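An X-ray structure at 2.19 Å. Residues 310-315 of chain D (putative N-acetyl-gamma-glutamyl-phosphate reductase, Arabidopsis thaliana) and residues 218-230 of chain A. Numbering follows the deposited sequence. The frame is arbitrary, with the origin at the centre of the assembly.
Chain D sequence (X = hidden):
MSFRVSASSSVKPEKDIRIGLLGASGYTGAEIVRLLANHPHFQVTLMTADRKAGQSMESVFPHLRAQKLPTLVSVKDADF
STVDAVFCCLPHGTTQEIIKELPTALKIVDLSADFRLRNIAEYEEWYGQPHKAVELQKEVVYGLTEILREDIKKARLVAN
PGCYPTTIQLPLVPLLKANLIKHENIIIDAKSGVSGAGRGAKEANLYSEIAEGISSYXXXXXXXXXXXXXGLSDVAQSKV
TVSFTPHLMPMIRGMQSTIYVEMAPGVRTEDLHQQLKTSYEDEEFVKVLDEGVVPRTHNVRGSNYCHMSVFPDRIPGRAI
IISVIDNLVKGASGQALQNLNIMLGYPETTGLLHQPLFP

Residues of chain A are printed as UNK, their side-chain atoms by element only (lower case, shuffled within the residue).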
# COMPACT_ATOMS: atom_id res chain seq x y z
N VAL D 310 14.93 -22.17 9.98
CA VAL D 310 16.25 -21.94 10.55
C VAL D 310 17.29 -21.84 9.46
O VAL D 310 17.25 -22.58 8.49
CB VAL D 310 16.66 -23.10 11.49
CG1 VAL D 310 18.00 -22.78 12.14
CG2 VAL D 310 15.60 -23.30 12.55
N PHE D 311 18.24 -20.92 9.64
CA PHE D 311 19.30 -20.70 8.67
C PHE D 311 20.62 -20.49 9.38
O PHE D 311 20.65 -20.05 10.52
CB PHE D 311 19.05 -19.45 7.83
CG PHE D 311 17.66 -19.35 7.28
CD1 PHE D 311 16.60 -18.99 8.11
CD2 PHE D 311 17.41 -19.63 5.95
CE1 PHE D 311 15.30 -18.91 7.61
CE2 PHE D 311 16.13 -19.55 5.44
CZ PHE D 311 15.07 -19.19 6.27
N PRO D 312 21.73 -20.82 8.70
CA PRO D 312 23.03 -20.62 9.32
C PRO D 312 23.36 -19.13 9.22
O PRO D 312 22.95 -18.47 8.27
CB PRO D 312 23.96 -21.50 8.49
CG PRO D 312 23.34 -21.49 7.15
CD PRO D 312 21.86 -21.62 7.47
N ASP D 313 24.08 -18.61 10.20
CA ASP D 313 24.47 -17.21 10.17
C ASP D 313 25.85 -17.22 9.54
O ASP D 313 26.57 -18.22 9.66
CB ASP D 313 24.53 -16.64 11.59
CG ASP D 313 24.74 -15.12 11.62
OD1 ASP D 313 25.81 -14.66 11.18
OD2 ASP D 313 23.84 -14.40 12.09
N ARG D 314 26.22 -16.15 8.85
CA ARG D 314 27.54 -16.09 8.22
C ARG D 314 28.61 -16.17 9.30
O ARG D 314 29.69 -16.70 9.07
CB ARG D 314 27.70 -14.80 7.42
CG ARG D 314 29.08 -14.64 6.82
CD ARG D 314 29.20 -13.33 6.10
NE ARG D 314 30.54 -13.10 5.59
CZ ARG D 314 31.13 -13.85 4.66
NH1 ARG D 314 30.51 -14.89 4.12
NH2 ARG D 314 32.36 -13.55 4.26
N ILE D 315 28.28 -15.64 10.48
CA ILE D 315 29.20 -15.65 11.61
C ILE D 315 29.19 -17.06 12.21
O ILE D 315 28.17 -17.54 12.69
CB ILE D 315 28.76 -14.65 12.70
CG1 ILE D 315 28.92 -13.21 12.18
CG2 ILE D 315 29.61 -14.84 13.95
CD1 ILE D 315 28.42 -12.15 13.14
N UNK A 218 18.04 -13.44 0.65
CA UNK A 218 19.49 -13.38 0.69
C UNK A 218 19.99 -13.71 2.07
O UNK A 218 20.94 -13.10 2.55
N UNK A 219 19.36 -14.68 2.72
CA UNK A 219 19.78 -15.07 4.06
C UNK A 219 21.14 -15.78 3.98
O UNK A 219 21.40 -16.54 3.04
c UNK A 219 17.37 -15.40 4.70
c UNK A 219 18.76 -16.02 4.72
c UNK A 219 19.19 -16.32 6.16
N UNK A 220 21.99 -15.51 4.96
CA UNK A 220 23.33 -16.10 5.05
C UNK A 220 24.30 -15.54 4.02
O UNK A 220 25.37 -15.05 4.37
c UNK A 220 24.67 -18.22 5.24
c UNK A 220 23.31 -17.64 4.86
o UNK A 220 22.31 -18.21 5.70
N UNK A 221 23.94 -15.65 2.75
CA UNK A 221 24.79 -15.16 1.67
C UNK A 221 24.03 -14.24 0.74
O UNK A 221 23.04 -14.63 0.13
c UNK A 221 26.22 -17.29 1.62
c UNK A 221 28.84 -17.78 -0.21
n UNK A 221 29.42 -17.87 0.98
n UNK A 221 27.54 -18.06 -0.36
n UNK A 221 29.56 -17.42 -1.26
c UNK A 221 25.35 -16.32 0.85
c UNK A 221 26.65 -18.46 0.73
N UNK A 222 24.50 -13.01 0.64
CA UNK A 222 23.92 -12.02 -0.25
C UNK A 222 25.12 -11.30 -0.84
O UNK A 222 26.09 -11.03 -0.13
n UNK A 222 23.16 -8.91 -0.85
c UNK A 222 21.25 -9.95 -1.04
n UNK A 222 21.26 -8.84 -1.84
c UNK A 222 22.43 -8.23 -1.71
c UNK A 222 23.03 -11.04 0.49
c UNK A 222 22.44 -10.01 -0.41
N UNK A 223 25.06 -10.99 -2.13
CA UNK A 223 26.18 -10.35 -2.80
C UNK A 223 26.74 -9.07 -2.17
O UNK A 223 27.88 -8.68 -2.46
n UNK A 223 25.60 -12.37 -7.32
c UNK A 223 25.34 -11.21 -6.48
c UNK A 223 25.83 -10.12 -4.27
c UNK A 223 25.84 -11.41 -5.07
c UNK A 223 25.24 -12.47 -8.60
n UNK A 223 25.52 -13.56 -9.29
n UNK A 223 24.59 -11.46 -9.18
N UNK A 224 25.97 -8.42 -1.31
CA UNK A 224 26.46 -7.20 -0.67
C UNK A 224 27.41 -7.51 0.48
O UNK A 224 28.17 -6.65 0.92
n UNK A 224 23.94 -4.62 -3.11
c UNK A 224 23.10 -4.25 -2.16
c UNK A 224 25.30 -6.34 -0.17
n UNK A 224 23.48 -4.82 -1.03
c UNK A 224 24.61 -5.58 -1.26
c UNK A 224 24.89 -5.45 -2.58
N UNK A 225 27.37 -8.75 0.97
CA UNK A 225 28.22 -9.15 2.09
C UNK A 225 29.70 -8.81 1.87
O UNK A 225 30.30 -8.09 2.67
c UNK A 225 29.14 -11.09 3.42
c UNK A 225 26.71 -10.94 2.99
c UNK A 225 28.08 -10.66 2.41
N UNK A 226 30.32 -9.32 0.79
CA UNK A 226 31.73 -9.02 0.56
C UNK A 226 32.02 -7.52 0.42
O UNK A 226 33.08 -7.05 0.81
c UNK A 226 32.07 -9.82 -0.70
c UNK A 226 30.75 -9.95 -1.39
c UNK A 226 29.80 -10.22 -0.26
N UNK A 227 31.06 -6.79 -0.14
CA UNK A 227 31.21 -5.35 -0.32
C UNK A 227 31.25 -4.68 1.06
O UNK A 227 32.08 -3.81 1.34
o UNK A 227 28.29 -3.61 -2.87
c UNK A 227 28.99 -2.79 -2.25
c UNK A 227 30.05 -4.79 -1.14
c UNK A 227 30.18 -3.31 -1.47
o UNK A 227 28.77 -1.56 -2.25
N UNK A 228 30.33 -5.10 1.91
CA UNK A 228 30.23 -4.56 3.26
C UNK A 228 31.50 -4.86 4.06
O UNK A 228 32.08 -3.97 4.67
c UNK A 228 26.52 -5.46 3.87
c UNK A 228 27.72 -4.66 3.43
c UNK A 228 29.14 -4.88 5.50
c UNK A 228 29.03 -5.18 4.01
N UNK A 229 31.91 -6.12 4.04
CA UNK A 229 33.10 -6.54 4.78
C UNK A 229 34.39 -5.88 4.27
O UNK A 229 35.29 -5.58 5.05
c UNK A 229 32.24 -10.27 5.53
c UNK A 229 33.23 -8.07 4.76
o UNK A 229 31.53 -10.87 6.38
c UNK A 229 32.00 -8.79 5.31
o UNK A 229 33.12 -10.83 4.85
N UNK A 230 34.47 -5.65 2.96
CA UNK A 230 35.66 -5.02 2.39
C UNK A 230 35.84 -3.63 3.00
O UNK A 230 36.91 -3.29 3.49
c UNK A 230 36.56 -4.09 -1.31
o UNK A 230 36.72 -5.07 -2.02
c UNK A 230 35.52 -4.89 0.86
c UNK A 230 36.70 -4.18 0.20
n UNK A 230 36.25 -2.89 -1.79
O HOH W 1 28.04 -16.43 4.18

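Position 218 has no side-chain atoms, and its phi of 58° favours the residue this implies, Gly A218. Position 219 carries three carbons, one bearing the other two, and its CA-to-CB bond points toward chain D. One terminal carbon packs on Phe D311 and the other lies over a face of that ring; this is Val A219, with CG1 3.6 Å from Phe D311 CB.

At 220 a carbon bears one oxygen and one carbon, and the oxygen reaches a backbone carbonyl of chain D. The residue is Thr A220, whose OG1 donates a hydrogen bond to Pro D312 O at 2.7 Å. Position 221 has three carbons, a nitrogen, and then a carbon carrying two more nitrogens, a guanidinium side chain that bends at chi3 (67°, p): Arg A221. Its NH2 comes 4.5 Å from Arg D314 NH1, an approach of like charges rather than a bond.

Position 222 shows one carbon followed by a five-membered ring of three carbons and two nitrogens, remote from chain D. This is His A222, whose ND1 accepts a capping bond of 2.9 Å from the backbone N of position 224. Position 223 repeats the guanidinium pattern with no contact on chain D, and is Arg A223. The ring at 224, again three carbons and two nitrogens, identifies His A224.

Three carbons forked at the first mark 225, which points toward chain D and lies over one face of the Arg D314 guanidinium. It is Val A225, with CG1 3.3 Å from Arg D314 NE. At 226 three carbons close a ring onto the backbone nitrogen, giving Pro A226. Position 227 has three carbons, the third bearing two oxygens, but lies far from chain D: Glu A227. Four carbons at 228, forked at the first with one arm two carbons long, define Ile A228. Position 229 again has three carbons, the third carrying two oxygens, which face the Arg D314 guanidinium; it is Glu A229. Three carbons ending in one oxygen and one nitrogen make 230 Gln A230.

The contact centres on Arg D314, whose extended side chain reaches the helix. Its NE and NH2 donate to Glu A229 OE2 and OE1 at 2.6 and 2.9 Å, a two-pronged salt bridge that pairs guanidinium edge with carboxylate. A water accepts from Arg D314 NH1 (2.9 Å) and donates to Thr A220 O (3.0 Å). Packing of Val A219 on Phe D311 and the bond from Thr A220 to Pro D312 anchor the loop against the strand.

Chain A 218-230: GVTRHRHVPEIEQ
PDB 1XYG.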